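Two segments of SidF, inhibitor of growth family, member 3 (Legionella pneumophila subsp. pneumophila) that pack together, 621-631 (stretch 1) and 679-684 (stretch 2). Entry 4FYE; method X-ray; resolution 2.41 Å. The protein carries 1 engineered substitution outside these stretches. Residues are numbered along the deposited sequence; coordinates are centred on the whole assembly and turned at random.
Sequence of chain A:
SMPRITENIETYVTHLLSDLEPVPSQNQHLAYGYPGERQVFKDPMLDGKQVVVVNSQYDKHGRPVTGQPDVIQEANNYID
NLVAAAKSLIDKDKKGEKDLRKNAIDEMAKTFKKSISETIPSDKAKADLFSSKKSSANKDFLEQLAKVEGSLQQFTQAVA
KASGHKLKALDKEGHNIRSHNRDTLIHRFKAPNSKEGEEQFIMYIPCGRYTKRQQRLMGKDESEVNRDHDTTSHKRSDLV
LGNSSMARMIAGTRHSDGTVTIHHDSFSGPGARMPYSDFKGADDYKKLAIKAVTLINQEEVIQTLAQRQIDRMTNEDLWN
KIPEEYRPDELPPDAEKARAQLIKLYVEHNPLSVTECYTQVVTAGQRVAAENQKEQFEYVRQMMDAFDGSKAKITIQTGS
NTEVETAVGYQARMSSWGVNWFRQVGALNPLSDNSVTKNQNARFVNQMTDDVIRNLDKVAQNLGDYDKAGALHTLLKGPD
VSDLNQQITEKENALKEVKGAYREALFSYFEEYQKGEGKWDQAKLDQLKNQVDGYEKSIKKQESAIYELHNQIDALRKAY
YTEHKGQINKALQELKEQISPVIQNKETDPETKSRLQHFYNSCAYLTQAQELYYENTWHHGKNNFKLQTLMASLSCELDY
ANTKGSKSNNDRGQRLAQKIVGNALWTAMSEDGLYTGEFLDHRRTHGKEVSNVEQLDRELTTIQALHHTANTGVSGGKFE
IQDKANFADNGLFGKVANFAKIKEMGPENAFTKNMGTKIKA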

# COMPACT_ATOMS: atom_id res chain seq x y z
N GLY A 621 4.22 -17.01 -15.26
CA GLY A 621 4.09 -17.37 -13.85
C GLY A 621 5.33 -17.03 -13.11
O GLY A 621 5.29 -16.39 -12.07
N LYS A 622 6.46 -17.36 -13.72
CA LYS A 622 7.76 -17.22 -13.09
C LYS A 622 8.19 -15.76 -12.90
O LYS A 622 9.17 -15.50 -12.20
CB LYS A 622 8.81 -18.01 -13.89
CG LYS A 622 9.40 -17.30 -15.11
CD LYS A 622 10.08 -18.31 -16.05
CE LYS A 622 10.67 -17.70 -17.32
NZ LYS A 622 10.80 -18.77 -18.36
N ASN A 623 7.48 -14.83 -13.53
CA ASN A 623 7.78 -13.39 -13.40
C ASN A 623 6.69 -12.63 -12.75
O ASN A 623 6.72 -11.43 -12.77
CB ASN A 623 8.03 -12.72 -14.77
CG ASN A 623 9.20 -13.31 -15.47
OD1 ASN A 623 9.19 -13.50 -16.69
ND2 ASN A 623 10.22 -13.66 -14.69
N ASN A 624 5.71 -13.33 -12.22
CA ASN A 624 4.55 -12.67 -11.65
C ASN A 624 4.69 -11.38 -10.80
O ASN A 624 4.00 -10.37 -11.04
CB ASN A 624 3.62 -13.68 -10.98
CG ASN A 624 2.19 -13.21 -10.92
OD1 ASN A 624 1.37 -13.75 -10.12
ND2 ASN A 624 1.85 -12.26 -11.74
N PHE A 625 5.44 -11.22 -9.78
CA PHE A 625 5.08 -9.74 -9.43
C PHE A 625 6.17 -8.76 -9.87
O PHE A 625 6.27 -7.62 -9.35
CB PHE A 625 4.86 -9.60 -7.90
CG PHE A 625 3.56 -10.21 -7.38
CD1 PHE A 625 2.62 -9.39 -6.74
CD2 PHE A 625 3.26 -11.56 -7.56
CE1 PHE A 625 1.46 -9.90 -6.21
CE2 PHE A 625 2.07 -12.09 -7.04
CZ PHE A 625 1.16 -11.27 -6.36
N LYS A 626 7.06 -9.22 -10.75
CA LYS A 626 8.38 -8.57 -10.93
C LYS A 626 8.30 -7.15 -11.54
O LYS A 626 9.07 -6.25 -11.15
CB LYS A 626 9.30 -9.41 -11.80
CG LYS A 626 9.53 -10.81 -11.32
CD LYS A 626 10.86 -11.28 -11.86
CE LYS A 626 11.09 -12.74 -11.51
NZ LYS A 626 12.32 -13.10 -12.26
N LEU A 627 7.34 -6.93 -12.45
CA LEU A 627 7.37 -5.71 -13.23
C LEU A 627 6.81 -4.64 -12.33
O LEU A 627 7.41 -3.57 -12.21
CB LEU A 627 6.62 -5.83 -14.57
CG LEU A 627 6.36 -4.53 -15.37
CD1 LEU A 627 7.66 -3.78 -15.69
CD2 LEU A 627 5.58 -4.86 -16.65
N GLN A 628 5.73 -4.98 -11.63
CA GLN A 628 5.10 -4.11 -10.64
C GLN A 628 6.11 -3.75 -9.57
O GLN A 628 6.27 -2.57 -9.19
CB GLN A 628 3.86 -4.82 -10.10
CG GLN A 628 2.84 -5.27 -11.17
CD GLN A 628 3.04 -6.69 -11.70
OE1 GLN A 628 4.14 -7.12 -11.89
NE2 GLN A 628 1.97 -7.38 -12.03
N THR A 629 6.87 -4.75 -9.12
CA THR A 629 7.88 -4.51 -8.07
C THR A 629 8.98 -3.60 -8.56
O THR A 629 9.40 -2.70 -7.83
CB THR A 629 8.56 -5.79 -7.58
OG1 THR A 629 7.55 -6.64 -7.05
CG2 THR A 629 9.57 -5.50 -6.45
N LEU A 630 9.39 -3.77 -9.83
CA LEU A 630 10.49 -3.03 -10.38
C LEU A 630 10.08 -1.62 -10.46
O LEU A 630 10.77 -0.72 -9.93
CB LEU A 630 10.91 -3.57 -11.73
CG LEU A 630 11.62 -4.91 -11.45
CD1 LEU A 630 11.79 -5.86 -12.67
CD2 LEU A 630 12.94 -4.60 -10.78
N MET A 631 8.93 -1.39 -11.05
CA MET A 631 8.45 -0.02 -11.22
C MET A 631 8.19 0.63 -9.85
O MET A 631 8.49 1.82 -9.66
CB MET A 631 7.23 0.02 -12.13
CG MET A 631 7.51 -0.53 -13.51
SD MET A 631 8.75 0.56 -14.22
CE MET A 631 7.78 1.58 -15.29
N PHE A 679 16.57 -11.42 -5.06
CA PHE A 679 15.40 -11.57 -4.22
C PHE A 679 14.23 -11.84 -5.12
O PHE A 679 13.31 -12.55 -4.75
CB PHE A 679 15.12 -10.34 -3.34
CG PHE A 679 14.02 -10.58 -2.37
CD1 PHE A 679 12.73 -10.31 -2.70
CD2 PHE A 679 14.28 -11.17 -1.17
CE1 PHE A 679 11.70 -10.57 -1.83
CE2 PHE A 679 13.26 -11.46 -0.31
CZ PHE A 679 11.96 -11.17 -0.65
N LEU A 680 14.22 -11.29 -6.32
CA LEU A 680 13.08 -11.57 -7.19
C LEU A 680 13.21 -12.86 -8.00
O LEU A 680 12.26 -13.59 -8.09
CB LEU A 680 12.78 -10.38 -8.07
CG LEU A 680 12.28 -9.07 -7.45
CD1 LEU A 680 12.03 -8.11 -8.62
CD2 LEU A 680 10.98 -9.37 -6.66
N ASP A 681 14.40 -13.14 -8.53
CA ASP A 681 14.63 -14.22 -9.48
C ASP A 681 14.76 -15.55 -8.76
O ASP A 681 14.37 -16.60 -9.31
CB ASP A 681 15.90 -13.95 -10.31
CG ASP A 681 15.82 -12.61 -11.14
OD1 ASP A 681 14.68 -12.09 -11.35
OD2 ASP A 681 16.89 -12.10 -11.60
N HIS A 682 15.29 -15.51 -7.54
CA HIS A 682 15.50 -16.75 -6.77
C HIS A 682 14.23 -17.58 -6.71
O HIS A 682 13.15 -17.08 -6.40
CB HIS A 682 16.11 -16.54 -5.36
CG HIS A 682 16.45 -17.86 -4.67
ND1 HIS A 682 15.53 -18.57 -3.92
CD2 HIS A 682 17.60 -18.66 -4.73
CE1 HIS A 682 16.08 -19.72 -3.50
NE2 HIS A 682 17.35 -19.78 -3.99
N ARG A 683 14.37 -18.86 -7.06
CA ARG A 683 13.28 -19.79 -7.10
C ARG A 683 13.13 -20.47 -5.72
O ARG A 683 13.96 -21.32 -5.35
CB ARG A 683 13.52 -20.87 -8.24
CG ARG A 683 13.52 -20.33 -9.70
CD ARG A 683 12.24 -19.53 -10.09
NE ARG A 683 12.10 -18.18 -9.48
CZ ARG A 683 10.90 -17.54 -9.32
NH1 ARG A 683 9.74 -18.13 -9.69
NH2 ARG A 683 10.82 -16.31 -8.79
N ARG A 684 12.07 -20.15 -4.97
CA ARG A 684 11.93 -20.75 -3.62
C ARG A 684 11.68 -22.23 -3.73
O ARG A 684 11.00 -22.68 -4.66
CB ARG A 684 10.84 -20.06 -2.78
CG ARG A 684 11.34 -18.84 -2.04
CD ARG A 684 10.68 -17.52 -2.48
NE ARG A 684 11.38 -16.84 -3.56
CZ ARG A 684 11.62 -15.52 -3.69
NH1 ARG A 684 11.29 -14.63 -2.78
NH2 ARG A 684 12.28 -15.10 -4.77

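This is a small, mixed contact in which the start of one helix meets the end of another, joined by a single salt bridge beside a modest apolar patch centred on Leu680. The stretches bury 295 Å² between them, and their backbones come nearest at Lys626 and Leu680, whose CA atoms lie 6.7 Å apart. In the first stretch a short 3-10 segment, 621-623, leads to Phe625 at the N-cap position and then into the helix. In the second, the helix ends and His682 is the first residue to leave helical geometry.

Leu680 points its CA-to-CB bond toward the first stretch and, of the second stretch's residues, has the most surface covered. Its branched end reaches two neighbours on the facing helix: Leu680 CD2 lies 4.1 Å from Thr629 CG2, and Leu680 CD1 lies 4.2 Å from Leu630 CD2. Thr629 suits this place because it is both apolar and polar: its methyl meets leucine, while Thr629 OG1 donates a hydrogen bond to Phe625 O at 2.8 Å, satisfying the hydroxyl within its own stretch, at the N-cap residue.

Lys626 combines the two kinds of chemistry in one residue. Its long, nearly extended chain runs past Leu680, with Lys626 CD 4.3 Å from Leu680 CB, and delivers the charged amine to Asp681, where Lys626 NZ donates to Asp681 OD1 at 2.7 Å. Opposite charges reinforce this hydrogen bond, making it a salt bridge.

Arg683 borders the contact. It folds back on the end of its own helix: Arg683 NE donates to Asp681 O at 2.8 Å and Arg683 NH2 to Leu680 O at 3.2 Å, so carbonyls near the helix terminus gain partners. The guanidinium thus held presents one face to Lys622, whose O lies 3.7 Å from Arg683 NH1, a packing contact.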